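PDB 5Y2W: rubisco operon transcriptional regulator from Synechocystis sp., which probably represses genes of carbon acquisition as a LysR-type transcription factor, its regulatory domain binding 2-phosphoglycolate as a metabolic signal. Local coordinates for residues 30-33 and 34-38; 124-127 and 128-132; 165-168 and 169-173; 196-199 and 200-203. All coordinates share one frame; numbering follows the deposited sequence.

Contact 1: 30-33 and 34-38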
ATOM      1  N   GLY A  30      18.490  -1.146  -2.424  1.00 49.75           N
ATOM      2  CA  GLY A  30      19.122  -1.822  -3.536  1.00 52.89           C
ATOM      3  C   GLY A  30      20.603  -1.598  -3.549  1.00 59.07           C
ATOM      4  O   GLY A  30      21.370  -2.550  -3.675  1.00 66.20           O
ATOM      5  N   GLU A  31      21.013  -0.342  -3.429  1.00 64.18           N
ATOM      6  CA  GLU A  31      22.427  -0.044  -3.334  1.00 75.02           C
ATOM      7  C   GLU A  31      22.974  -0.695  -2.052  1.00 65.40           C
ATOM      8  O   GLU A  31      23.995  -1.386  -2.075  1.00 58.99           O
ATOM      9  CB  GLU A  31      22.690   1.470  -3.384  1.00 85.74           C
ATOM     10  CG  GLU A  31      24.171   1.859  -3.610  1.00100.44           C
ATOM     11  CD  GLU A  31      24.514   2.320  -5.038  1.00104.50           C
ATOM     12  OE1 GLU A  31      23.590   2.452  -5.871  1.00105.18           O
ATOM     13  OE2 GLU A  31      25.718   2.570  -5.335  1.00103.17           O
ATOM     14  N   PHE A  32      22.256  -0.530  -0.952  1.00 58.41           N
ATOM     15  CA  PHE A  32      22.734  -1.007   0.343  1.00 61.16           C
ATOM     16  C   PHE A  32      23.038  -2.503   0.297  1.00 62.90           C
ATOM     17  O   PHE A  32      24.060  -2.939   0.763  1.00 62.84           O
ATOM     18  CB  PHE A  32      21.714  -0.689   1.433  1.00 56.07           C
ATOM     19  CG  PHE A  32      22.106  -1.153   2.817  1.00 58.58           C
ATOM     20  CD1 PHE A  32      23.024  -0.437   3.570  1.00 62.33           C
ATOM     21  CD2 PHE A  32      21.523  -2.277   3.379  1.00 58.07           C
ATOM     22  CE1 PHE A  32      23.359  -0.843   4.852  1.00 59.33           C
ATOM     23  CE2 PHE A  32      21.850  -2.689   4.672  1.00 63.35           C
ATOM     24  CZ  PHE A  32      22.772  -1.968   5.404  1.00 58.62           C
ATOM     25  N   ILE A  33      22.154  -3.269  -0.302  1.00 62.13           N
ATOM     26  CA  ILE A  33      22.237  -4.724  -0.281  1.00 65.67           C
ATOM     27  C   ILE A  33      23.308  -5.290  -1.204  1.00 65.47           C
ATOM     28  O   ILE A  33      23.791  -6.409  -0.975  1.00 62.98           O
ATOM     29  CB  ILE A  33      20.838  -5.260  -0.602  1.00 77.30           C
ATOM     30  CG1 ILE A  33      19.923  -4.869   0.540  1.00 80.91           C
ATOM     31  CG2 ILE A  33      20.788  -6.747  -0.898  1.00 80.64           C
ATOM     32  CD1 ILE A  33      18.494  -5.124   0.176  1.00 96.59           C
ATOM     33  N   GLN A  34      23.664  -4.524  -2.239  1.00 64.17           N
ATOM     34  CA  GLN A  34      24.791  -4.861  -3.098  1.00 72.96           C
ATOM     35  C   GLN A  34      26.081  -4.699  -2.308  1.00 78.27           C
ATOM     36  O   GLN A  34      26.996  -5.504  -2.432  1.00 75.57           O
ATOM     37  CB  GLN A  34      24.862  -3.938  -4.286  1.00 73.69           C
ATOM     38  CG  GLN A  34      23.706  -4.121  -5.223  1.00 88.78           C
ATOM     39  CD  GLN A  34      23.660  -3.038  -6.263  1.00100.60           C
ATOM     40  OE1 GLN A  34      24.000  -1.885  -5.990  1.00117.36           O
ATOM     41  NE2 GLN A  34      23.244  -3.398  -7.467  1.00110.39           N
ATOM     42  N   LYS A  35      26.126  -3.637  -1.509  1.00 75.17           N
ATOM     43  CA  LYS A  35      27.263  -3.325  -0.672  1.00 74.88           C
ATOM     44  C   LYS A  35      27.454  -4.325   0.470  1.00 75.31           C
ATOM     45  O   LYS A  35      28.578  -4.558   0.894  1.00 79.02           O
ATOM     46  CB  LYS A  35      27.140  -1.896  -0.131  1.00 73.85           C
ATOM     47  CG  LYS A  35      28.373  -1.448   0.622  1.00 86.07           C
ATOM     48  CD  LYS A  35      28.545   0.054   0.667  1.00 87.48           C
ATOM     49  CE  LYS A  35      29.873   0.390   1.339  1.00 93.32           C
ATOM     50  NZ  LYS A  35      30.577   1.516   0.663  1.00 92.78           N
ATOM     51  N   TYR A  36      26.371  -4.920   0.957  1.00 77.62           N
ATOM     52  CA  TYR A  36      26.429  -5.907   2.042  1.00 72.97           C
ATOM     53  C   TYR A  36      25.560  -7.066   1.637  1.00 71.75           C
ATOM     54  O   TYR A  36      24.399  -7.137   2.010  1.00 72.37           O
ATOM     55  CB  TYR A  36      25.959  -5.311   3.381  1.00 70.47           C
ATOM     56  CG  TYR A  36      26.695  -4.051   3.761  1.00 71.44           C
ATOM     57  CD1 TYR A  36      27.929  -4.104   4.397  1.00 70.84           C
ATOM     58  CD2 TYR A  36      26.173  -2.799   3.452  1.00 73.05           C
ATOM     59  CE1 TYR A  36      28.619  -2.939   4.730  1.00 72.37           C
ATOM     60  CE2 TYR A  36      26.852  -1.625   3.767  1.00 73.92           C
ATOM     61  CZ  TYR A  36      28.080  -1.696   4.411  1.00 78.19           C
ATOM     62  OH  TYR A  36      28.747  -0.534   4.740  1.00 69.04           O
ATOM     63  N   PRO A  37      26.116  -7.968   0.831  1.00 75.44           N
ATOM     64  CA  PRO A  37      25.373  -9.134   0.353  1.00 73.37           C
ATOM     65  C   PRO A  37      24.995 -10.175   1.411  1.00 76.87           C
ATOM     66  O   PRO A  37      24.196 -11.089   1.128  1.00 75.89           O
ATOM     67  CB  PRO A  37      26.319  -9.738  -0.689  1.00 79.31           C
ATOM     68  CG  PRO A  37      27.119  -8.584  -1.183  1.00 77.88           C
ATOM     69  CD  PRO A  37      27.332  -7.728   0.036  1.00 74.42           C
ATOM     70  N   GLY A  38      25.557 -10.076   2.611  1.00 71.82           N
ATOM     71  CA  GLY A  38      25.149 -10.982   3.680  1.00 74.09           C
ATOM     72  C   GLY A  38      23.851 -10.571   4.364  1.00 79.32           C
ATOM     73  O   GLY A  38      23.192 -11.393   5.002  1.00 80.63           O
TER
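Gly30 opens the contact with its carbonyl, which meets Gln34 twice: its O takes a weak bond from Gln34 N, and the side-chain CG of Gln34 rests 3.2 Å from the same Gly30 O. Gln34 CG is turned beside its own backbone N (chi1 -67°) and the chain runs on extended, so the side chain lies back along the preceding turn, where its OE1 comes within 3.6 Å of Glu31 CA. Glu31 O accepts from Lys35 N at 3.2 Å, and a second, weak bond from Gln34 N. Phe32 carries the side-chain packing. With CG anti to the backbone N (chi1 179°), the ring stands out from the helix flank and its far edge comes near Tyr36. Tyr36 CD2 lies over one face of the Phe32 ring, near its rim, 3.7 Å from Phe32 CE1. The two rings are oblique, planes at 47° and centroids 5.1 Å apart. Tyr36 N also gives a weak bond to Phe32 O, tying backbone and rings together over one turn. Around this pair, Phe204 meets Phe32 edge-to-face and the Tyr207 ring meets it with planes at about 45°, both from helix 199-211. Ile33 ends the segment: its O has Pro37 N, which carries no hydrogen, at 3.3 Å, and receives a CA-H...O contact from Pro37 CA, while its side chain packs on Leu138 of the second subunit. Tyr36 leaves helical geometry, and the whole is the C-terminal end of the helix in a beta-alpha-beta unit formed by strand 11-18, helix 24-35 and strand 39-46.

Contact 2: 124-127 and 128-132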
ATOM      1  N   GLN A 124      -6.495  17.045   9.602  1.00 43.36           N
ATOM      2  CA  GLN A 124      -7.506  17.476  10.594  1.00 46.01           C
ATOM      3  C   GLN A 124      -7.050  18.651  11.434  1.00 45.03           C
ATOM      4  O   GLN A 124      -7.824  19.563  11.708  1.00 46.89           O
ATOM      5  CB  GLN A 124      -7.858  16.376  11.522  1.00 46.36           C
ATOM      6  CG  GLN A 124      -8.681  15.312  10.815  1.00 51.15           C
ATOM      7  CD  GLN A 124      -8.777  14.041  11.626  1.00 47.82           C
ATOM      8  OE1 GLN A 124      -7.868  13.674  12.361  1.00 53.87           O
ATOM      9  NE2 GLN A 124      -9.867  13.373  11.492  1.00 47.93           N
ATOM     10  N   ASN A 125      -5.791  18.662  11.812  1.00 43.91           N
ATOM     11  CA  ASN A 125      -5.328  19.770  12.652  1.00 45.24           C
ATOM     12  C   ASN A 125      -5.258  21.011  11.888  1.00 38.82           C
ATOM     13  O   ASN A 125      -5.629  22.059  12.374  1.00 44.29           O
ATOM     14  CB  ASN A 125      -3.993  19.457  13.275  1.00 43.53           C
ATOM     15  CG  ASN A 125      -4.157  18.436  14.353  1.00 49.43           C
ATOM     16  OD1 ASN A 125      -5.234  18.337  14.882  1.00 48.04           O
ATOM     17  ND2 ASN A 125      -3.140  17.623  14.627  1.00 46.17           N
ATOM     18  N   LEU A 126      -4.805  20.901  10.656  1.00 42.13           N
ATOM     19  CA  LEU A 126      -4.725  22.078   9.827  1.00 41.73           C
ATOM     20  C   LEU A 126      -6.129  22.673   9.566  1.00 41.52           C
ATOM     21  O   LEU A 126      -6.325  23.895   9.694  1.00 37.66           O
ATOM     22  CB  LEU A 126      -4.008  21.763   8.539  1.00 41.21           C
ATOM     23  CG  LEU A 126      -3.895  22.979   7.590  1.00 40.41           C
ATOM     24  CD1 LEU A 126      -2.818  23.948   8.126  1.00 37.79           C
ATOM     25  CD2 LEU A 126      -3.591  22.549   6.157  1.00 36.15           C
ATOM     26  N   PHE A 127      -7.091  21.829   9.207  1.00 39.41           N
ATOM     27  CA  PHE A 127      -8.469  22.298   8.927  1.00 46.98           C
ATOM     28  C   PHE A 127      -9.164  22.894  10.159  1.00 48.69           C
ATOM     29  O   PHE A 127      -9.841  23.905  10.052  1.00 50.02           O
ATOM     30  CB  PHE A 127      -9.327  21.160   8.329  1.00 43.75           C
ATOM     31  CG  PHE A 127      -8.895  20.741   6.949  1.00 40.83           C
ATOM     32  CD1 PHE A 127      -7.983  21.482   6.234  1.00 39.96           C
ATOM     33  CD2 PHE A 127      -9.469  19.655   6.347  1.00 42.23           C
ATOM     34  CE1 PHE A 127      -7.628  21.115   4.957  1.00 41.38           C
ATOM     35  CE2 PHE A 127      -9.103  19.266   5.076  1.00 39.12           C
ATOM     36  CZ  PHE A 127      -8.182  19.983   4.390  1.00 37.44           C
ATOM     37  N   HIS A 128      -8.977  22.273  11.316  1.00 49.52           N
ATOM     38  CA  HIS A 128      -9.492  22.807  12.570  1.00 51.53           C
ATOM     39  C   HIS A 128      -8.887  24.207  12.808  1.00 51.46           C
ATOM     40  O   HIS A 128      -9.579  25.184  13.018  1.00 49.74           O
ATOM     41  CB  HIS A 128      -9.115  21.850  13.687  1.00 57.29           C
ATOM     42  CG  HIS A 128      -9.630  22.250  15.026  1.00 62.41           C
ATOM     43  ND1 HIS A 128      -8.884  22.994  15.922  1.00 67.07           N
ATOM     44  CD2 HIS A 128     -10.811  21.994  15.633  1.00 57.15           C
ATOM     45  CE1 HIS A 128      -9.591  23.193  17.016  1.00 63.17           C
ATOM     46  NE2 HIS A 128     -10.762  22.595  16.866  1.00 61.62           N
ATOM     47  N   ARG A 129      -7.573  24.302  12.719  1.00 49.29           N
ATOM     48  CA  ARG A 129      -6.888  25.561  12.934  1.00 48.37           C
ATOM     49  C   ARG A 129      -7.455  26.658  12.027  1.00 49.42           C
ATOM     50  O   ARG A 129      -7.488  27.819  12.397  1.00 49.49           O
ATOM     51  CB  ARG A 129      -5.370  25.389  12.650  1.00 48.96           C
ATOM     52  CG  ARG A 129      -4.545  26.629  12.893  1.00 50.70           C
ATOM     53  CD  ARG A 129      -3.066  26.344  12.801  1.00 57.93           C
ATOM     54  NE  ARG A 129      -2.329  27.357  13.545  1.00 62.24           N
ATOM     55  CZ  ARG A 129      -1.948  28.520  13.050  1.00 63.99           C
ATOM     56  NH1 ARG A 129      -2.207  28.865  11.786  1.00 75.11           N
ATOM     57  NH2 ARG A 129      -1.289  29.347  13.814  1.00 60.85           N
ATOM     58  N   HIS A 130      -7.856  26.292  10.815  1.00 46.05           N
ATOM     59  CA  HIS A 130      -8.285  27.279   9.828  1.00 49.76           C
ATOM     60  C   HIS A 130      -9.783  27.293   9.567  1.00 46.10           C
ATOM     61  O   HIS A 130     -10.214  27.875   8.594  1.00 44.09           O
ATOM     62  CB  HIS A 130      -7.522  27.060   8.536  1.00 49.15           C
ATOM     63  CG  HIS A 130      -6.100  27.493   8.620  1.00 53.46           C
ATOM     64  ND1 HIS A 130      -5.083  26.636   8.988  1.00 57.84           N
ATOM     65  CD2 HIS A 130      -5.523  28.694   8.415  1.00 51.48           C
ATOM     66  CE1 HIS A 130      -3.943  27.295   9.006  1.00 49.26           C
ATOM     67  NE2 HIS A 130      -4.181  28.540   8.652  1.00 53.85           N
ATOM     68  N   TYR A 131     -10.569  26.682  10.452  1.00 46.40           N
ATOM     69  CA  TYR A 131     -12.036  26.713  10.310  1.00 56.17           C
ATOM     70  C   TYR A 131     -12.463  26.299   8.910  1.00 48.09           C
ATOM     71  O   TYR A 131     -13.234  26.990   8.255  1.00 48.81           O
ATOM     72  CB  TYR A 131     -12.583  28.117  10.620  1.00 59.74           C
ATOM     73  CG  TYR A 131     -12.095  28.650  11.931  1.00 63.18           C
ATOM     74  CD1 TYR A 131     -12.619  28.159  13.139  1.00 65.28           C
ATOM     75  CD2 TYR A 131     -11.081  29.624  11.968  1.00 63.48           C
ATOM     76  CE1 TYR A 131     -12.164  28.633  14.356  1.00 66.08           C
ATOM     77  CE2 TYR A 131     -10.607  30.104  13.175  1.00 68.21           C
ATOM     78  CZ  TYR A 131     -11.147  29.607  14.360  1.00 73.29           C
ATOM     79  OH  TYR A 131     -10.669  30.097  15.546  1.00 73.22           O
ATOM     80  N   VAL A 132     -11.921  25.178   8.450  1.00 49.59           N
ATOM     81  CA  VAL A 132     -12.235  24.637   7.125  1.00 51.30           C
ATOM     82  C   VAL A 132     -13.061  23.407   7.388  1.00 46.00           C
ATOM     83  O   VAL A 132     -12.673  22.588   8.207  1.00 49.32           O
ATOM     84  CB  VAL A 132     -10.950  24.254   6.363  1.00 47.30           C
ATOM     85  CG1 VAL A 132     -11.223  23.257   5.239  1.00 48.39           C
ATOM     86  CG2 VAL A 132     -10.272  25.504   5.850  1.00 49.28           C
TER
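Phe127 and Val132 meet across a Schellman motif that ends helix 118-129. Tyr131, with positive phi, is its C-prime residue; Val132 N reaches back to Phe127 O at 2.9 Å, with Tyr131 N bonded to His128 O. This reversal lays Val132 CG1 over one face of the Phe127 ring in a CH-pi contact, 4.0 Å from the centroid and 18° off the ring normal. Phe127 CG stands beside its backbone N (chi1 -68°), which turns the ring to the buried side, where Phe110 meets it edge-to-face and Leu105 packs against it. Leu126 lies nearer the surface. Its side chain touches Phe181 and Ile183, while its CD1 sits 3.6 Å from His130 ND1.

The solvent side is looser. Asn125, His128 and Arg129 are exposed, and the ends of the His128 and Arg129 side chains lead away from the preceding turn; of their side-chain atoms, CB alone stays close. Here the ordinary helical bonds do the holding, His128 N to Gln124 O and Arg129 N to Asn125 O, each 3.0 Å. His130, the first residue to leave helical geometry, turns the edge of its imidazole to Leu126 O. Leu126 O is thereby gripped twice by one residue: weakly by His130 N, and more firmly by His130 ND1 at 3.1 Å, the oxygen lying just 4° out of the imidazole plane.

Contact 3: 165-168 and 169-173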
ATOM      1  N   VAL A 165       5.349  10.027  -6.955  1.00 65.47           N
ATOM      2  CA  VAL A 165       6.577   9.659  -7.677  1.00 75.64           C
ATOM      3  C   VAL A 165       6.287   8.573  -8.724  1.00 73.20           C
ATOM      4  O   VAL A 165       6.952   8.508  -9.761  1.00 75.90           O
ATOM      5  CB  VAL A 165       7.666   9.237  -6.651  1.00 78.77           C
ATOM      6  CG1 VAL A 165       8.949   8.717  -7.299  1.00 75.10           C
ATOM      7  CG2 VAL A 165       7.922  10.407  -5.704  1.00 77.24           C
ATOM      8  N   SER A 166       5.267   7.764  -8.446  1.00 70.21           N
ATOM      9  CA  SER A 166       4.749   6.763  -9.371  1.00 72.57           C
ATOM     10  C   SER A 166       3.985   7.362 -10.549  1.00 79.34           C
ATOM     11  O   SER A 166       3.878   6.741 -11.597  1.00 80.59           O
ATOM     12  CB  SER A 166       3.785   5.868  -8.621  1.00 76.66           C
ATOM     13  OG  SER A 166       4.480   5.140  -7.624  1.00 78.04           O
ATOM     14  N   GLU A 167       3.418   8.551 -10.367  1.00 75.67           N
ATOM     15  CA  GLU A 167       2.621   9.187 -11.427  1.00 75.89           C
ATOM     16  C   GLU A 167       3.480   9.623 -12.588  1.00 76.13           C
ATOM     17  O   GLU A 167       4.353  10.473 -12.437  1.00 78.26           O
ATOM     18  CB  GLU A 167       1.885  10.443 -10.915  1.00 63.64           C
ATOM     19  CG  GLU A 167       0.990  10.172  -9.746  1.00 60.92           C
ATOM     20  CD  GLU A 167       0.030   9.059 -10.049  1.00 61.73           C
ATOM     21  OE1 GLU A 167       0.070   8.058  -9.294  1.00 58.49           O
ATOM     22  OE2 GLU A 167      -0.727   9.203 -11.055  1.00 59.26           O
ATOM     23  N   GLY A 168       3.191   9.095 -13.759  1.00 79.47           N
ATOM     24  CA  GLY A 168       3.831   9.605 -14.950  1.00 93.56           C
ATOM     25  C   GLY A 168       2.833   9.844 -16.046  1.00 98.61           C
ATOM     26  O   GLY A 168       1.623   9.729 -15.833  1.00106.53           O
ATOM     27  N   ALA A 169       3.365  10.226 -17.204  1.00102.22           N
ATOM     28  CA  ALA A 169       2.685  10.068 -18.474  1.00101.10           C
ATOM     29  C   ALA A 169       1.301  10.726 -18.378  1.00 93.48           C
ATOM     30  O   ALA A 169       1.201  11.933 -18.100  1.00 80.19           O
ATOM     31  CB  ALA A 169       2.603   8.574 -18.817  1.00103.08           C
ATOM     32  N   ARG A 170       0.252   9.928 -18.594  1.00 91.16           N
ATOM     33  CA  ARG A 170      -1.123  10.393 -18.509  1.00 95.39           C
ATOM     34  C   ARG A 170      -1.575  10.393 -17.059  1.00 84.46           C
ATOM     35  O   ARG A 170      -2.510   9.670 -16.710  1.00 81.26           O
ATOM     36  CB  ARG A 170      -2.035   9.470 -19.353  1.00104.54           C
ATOM     37  CG  ARG A 170      -3.531   9.828 -19.376  1.00106.14           C
ATOM     38  CD  ARG A 170      -3.791  11.097 -20.164  1.00102.83           C
ATOM     39  NE  ARG A 170      -4.822  11.919 -19.550  1.00102.18           N
ATOM     40  CZ  ARG A 170      -5.185  13.121 -19.993  1.00112.08           C
ATOM     41  NH1 ARG A 170      -6.137  13.795 -19.357  1.00119.32           N
ATOM     42  NH2 ARG A 170      -4.613  13.663 -21.068  1.00108.56           N
ATOM     43  N   SER A 171      -0.910  11.172 -16.204  1.00 69.48           N
ATOM     44  CA  SER A 171      -1.417  11.282 -14.859  1.00 60.09           C
ATOM     45  C   SER A 171      -2.542  12.321 -14.841  1.00 54.03           C
ATOM     46  O   SER A 171      -2.426  13.444 -15.306  1.00 54.82           O
ATOM     47  CB  SER A 171      -0.373  11.618 -13.810  1.00 54.70           C
ATOM     48  OG  SER A 171      -0.972  11.432 -12.523  1.00 52.75           O
ATOM     49  N   GLU A 172      -3.639  11.871 -14.282  1.00 51.94           N
ATOM     50  CA  GLU A 172      -4.836  12.645 -14.092  1.00 58.99           C
ATOM     51  C   GLU A 172      -4.733  13.572 -12.878  1.00 55.57           C
ATOM     52  O   GLU A 172      -5.565  14.456 -12.710  1.00 57.63           O
ATOM     53  CB  GLU A 172      -5.979  11.636 -13.873  1.00 64.61           C
ATOM     54  CG  GLU A 172      -6.387  10.905 -15.147  1.00 67.08           C
ATOM     55  CD  GLU A 172      -7.184  11.828 -16.048  1.00 61.09           C
ATOM     56  OE1 GLU A 172      -8.376  11.658 -16.045  1.00 55.85           O
ATOM     57  OE2 GLU A 172      -6.647  12.756 -16.672  1.00 64.61           O
ATOM     58  N   LEU A 173      -3.704  13.365 -12.057  1.00 48.57           N
ATOM     59  CA  LEU A 173      -3.587  13.991 -10.761  1.00 47.85           C
ATOM     60  C   LEU A 173      -2.812  15.269 -10.861  1.00 44.99           C
ATOM     61  O   LEU A 173      -1.955  15.395 -11.662  1.00 38.97           O
ATOM     62  CB  LEU A 173      -2.855  13.081  -9.791  1.00 42.14           C
ATOM     63  CG  LEU A 173      -3.473  11.728  -9.666  1.00 42.27           C
ATOM     64  CD1 LEU A 173      -2.683  11.032  -8.563  1.00 44.48           C
ATOM     65  CD2 LEU A 173      -4.962  11.861  -9.342  1.00 42.96           C
TER
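Ser171 OG is the polar atom gripped from two sides: it donates to Glu167 OE2 at 2.7 Å and accepts a long, weak bond from Leu173 N. Glu167 uses the anti lone pair of OE2, the one directed away from OE1. The hydroxyl reaches the acid because Ser171 OG stands opposite its own backbone N (chi1 -169°), while the Glu167 chain bends at chi2 (-54°) and bows its carboxylate toward the serine. OE1, the other oxygen, forms a salt bridge with Lys147. That ion pair would be expected to keep the acid charged, and two partners on different oxygens limit rotation of the carboxylate.

Leu173 supplies the apolar side of the same group. Its side chain crosses that of Glu167 at about a right angle, and Leu173 CD1 lies 3.7 Å from both Glu167 CD and Glu167 OE2.

Between these side chains the backbone turns through Gly168, Ala169 and Arg170. Arg170 is the centre of an inverse gamma turn, closed by a weak bond from Ser171 N to Ala169 O at 2.9 Å. Arg170 CB is directed away from residues 165-168, and its guanidinium makes a salt bridge with Glu172, Arg170 NH1 to Glu172 OE2 at 2.9 Å.

Ala169, at the bend, packs on Ala169 of the second subunit. The loop connects strand 157-160 with strand 173-176, the two outer strands of the three-stranded antiparallel sheet: Leu173 enters strand 173-176 and packs on Ile87 of central strand 81-89 and on Lys147 and Ile150 of helix 143-151.

Contact 4: 196-199 and 200-203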
ATOM      1  N   GLN A 196      20.732   0.078  22.534  1.00 75.62           N
ATOM      2  CA  GLN A 196      21.996  -0.298  21.921  1.00 67.87           C
ATOM      3  C   GLN A 196      21.755  -0.861  20.522  1.00 71.30           C
ATOM      4  O   GLN A 196      21.160  -1.935  20.365  1.00 69.43           O
ATOM      5  CB  GLN A 196      22.658  -1.359  22.808  1.00 66.64           C
ATOM      6  CG  GLN A 196      23.020  -0.817  24.178  1.00 71.22           C
ATOM      7  CD  GLN A 196      23.866   0.439  24.037  1.00 72.00           C
ATOM      8  OE1 GLN A 196      23.501   1.497  24.543  1.00 72.37           O
ATOM      9  NE2 GLN A 196      24.952   0.348  23.262  1.00 64.65           N
ATOM     10  N   LEU A 197      22.204  -0.145  19.502  1.00 63.04           N
ATOM     11  CA  LEU A 197      21.946  -0.576  18.124  1.00 65.80           C
ATOM     12  C   LEU A 197      22.932  -1.614  17.629  1.00 61.98           C
ATOM     13  O   LEU A 197      24.139  -1.387  17.690  1.00 67.64           O
ATOM     14  CB  LEU A 197      22.014   0.608  17.145  1.00 60.72           C
ATOM     15  CG  LEU A 197      20.990   1.734  17.261  1.00 59.18           C
ATOM     16  CD1 LEU A 197      21.262   2.735  16.147  1.00 55.57           C
ATOM     17  CD2 LEU A 197      19.584   1.171  17.181  1.00 67.15           C
ATOM     18  N   SER A 198      22.409  -2.693  17.041  1.00 64.35           N
ATOM     19  CA  SER A 198      23.218  -3.656  16.275  1.00 60.68           C
ATOM     20  C   SER A 198      24.110  -2.954  15.263  1.00 60.06           C
ATOM     21  O   SER A 198      23.829  -1.838  14.821  1.00 61.39           O
ATOM     22  CB  SER A 198      22.351  -4.697  15.547  1.00 66.63           C
ATOM     23  OG  SER A 198      21.520  -4.084  14.556  1.00 69.29           O
ATOM     24  N   VAL A 199      25.203  -3.622  14.918  1.00 60.30           N
ATOM     25  CA  VAL A 199      26.176  -3.111  13.943  1.00 56.69           C
ATOM     26  C   VAL A 199      25.561  -3.041  12.553  1.00 56.55           C
ATOM     27  O   VAL A 199      25.902  -2.165  11.771  1.00 57.07           O
ATOM     28  CB  VAL A 199      27.469  -4.000  13.948  1.00 63.30           C
ATOM     29  CG1 VAL A 199      27.137  -5.492  13.796  1.00 68.39           C
ATOM     30  CG2 VAL A 199      28.481  -3.534  12.892  1.00 59.88           C
ATOM     31  N   ILE A 200      24.652  -3.976  12.249  1.00 58.34           N
ATOM     32  CA  ILE A 200      23.933  -3.981  10.956  1.00 62.21           C
ATOM     33  C   ILE A 200      23.049  -2.724  10.881  1.00 54.73           C
ATOM     34  O   ILE A 200      23.173  -1.908   9.960  1.00 52.47           O
ATOM     35  CB  ILE A 200      23.013  -5.210  10.799  1.00 62.37           C
ATOM     36  CG1 ILE A 200      23.750  -6.522  11.067  1.00 72.47           C
ATOM     37  CG2 ILE A 200      22.415  -5.217   9.402  1.00 71.68           C
ATOM     38  CD1 ILE A 200      22.944  -7.493  11.926  1.00 75.46           C
ATOM     39  N   THR A 201      22.188  -2.590  11.895  1.00 54.17           N
ATOM     40  CA  THR A 201      21.364  -1.414  12.132  1.00 55.38           C
ATOM     41  C   THR A 201      22.165  -0.111  12.096  1.00 56.89           C
ATOM     42  O   THR A 201      21.787   0.863  11.409  1.00 59.60           O
ATOM     43  CB  THR A 201      20.698  -1.510  13.508  1.00 55.58           C
ATOM     44  OG1 THR A 201      19.972  -2.735  13.596  1.00 52.05           O
ATOM     45  CG2 THR A 201      19.746  -0.325  13.735  1.00 58.18           C
ATOM     46  N   GLN A 202      23.274  -0.074  12.831  1.00 56.77           N
ATOM     47  CA  GLN A 202      24.094   1.137  12.843  1.00 54.07           C
ATOM     48  C   GLN A 202      24.627   1.385  11.439  1.00 50.65           C
ATOM     49  O   GLN A 202      24.755   2.538  10.996  1.00 51.49           O
ATOM     50  CB  GLN A 202      25.255   1.035  13.853  1.00 54.70           C
ATOM     51  CG  GLN A 202      26.108   2.298  13.928  1.00 56.02           C
ATOM     52  CD  GLN A 202      25.339   3.450  14.552  1.00 57.52           C
ATOM     53  OE1 GLN A 202      24.706   3.285  15.585  1.00 61.09           O
ATOM     54  NE2 GLN A 202      25.375   4.605  13.918  1.00 59.46           N
ATOM     55  N   THR A 203      24.953   0.319  10.725  1.00 49.94           N
ATOM     56  CA  THR A 203      25.562   0.508   9.371  1.00 56.97           C
ATOM     57  C   THR A 203      24.509   1.113   8.417  1.00 57.08           C
ATOM     58  O   THR A 203      24.813   1.965   7.592  1.00 57.82           O
ATOM     59  CB  THR A 203      26.072  -0.824   8.762  1.00 56.02           C
ATOM     60  OG1 THR A 203      26.817  -1.565   9.745  1.00 59.34           O
ATOM     61  CG2 THR A 203      26.910  -0.587   7.534  1.00 52.00           C
TER
HETATM   62  O   HOH W   1      19.597  -2.685  16.551  1.00 61.14           O
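Leu197 and Thr201 make the apolar part of the contact: Leu197 CD2 touches Thr201 CG2 at 3.8 Å, the two side chains crossing at about a right angle. Leu197 CD1 also rests 3.5 Å from Gln202 OE1, against the oxygen end of an amide whose NE2 is bonded to Asp206. Ile200 and Thr201 both reach Leu13 of strand 11-18, so the first turn packs on the sheet.

Backbone bonds start the helix. Gln202 N approaches Ser198 O at 2.7 Å with a fairly straight N-H (157°), and Thr203 N meets Val199 O at 2.9 Å from above the carbonyl plane.

Side-chain capping comes from Ser198, the N-cap of helix 199-211. Its OG is placed between the backbone N and the carbonyl carbon (chi1 64°), from where it accepts from Thr201 N at 3.1 Å, covering an amide that has no helical carbonyl before it. The place of this OG is less sure, since the model sets it too near the Thr201 side chain.

One water joins the two segments: it accepts from Ser198 N and lies 3.0 Å from Thr201 OG1, linking the N-cap backbone to the first turn.

At the far end, the Val199 and Thr203 side chains lie side by side, pointing the same way. Thr203 OG1 is modelled doubtfully close to Val199 O.

How the contacts relate
The contacts follow one another along the chain in the order 1, 2, 3, 4, all within the LysR substrate binding domain. Contacts 1 and 4 are neighbours, centres about 15 Å apart: the end of helix 24-35 meets the start of helix 199-211, where Tyr36 OH lies 3.3 Å from Thr203 CG2. The chain's first helix and its last thus pack together. Contact 2 ends helix 118-129 across the chain's centre, about 44 Å from contact 1 between centres. Contact 3 lies in a loop of the three-stranded sheet, its centre about 29 Å from that of contact 2. Contacts 1 and 3 each also touch the second subunit, so helix end and loop both take part in the dimer.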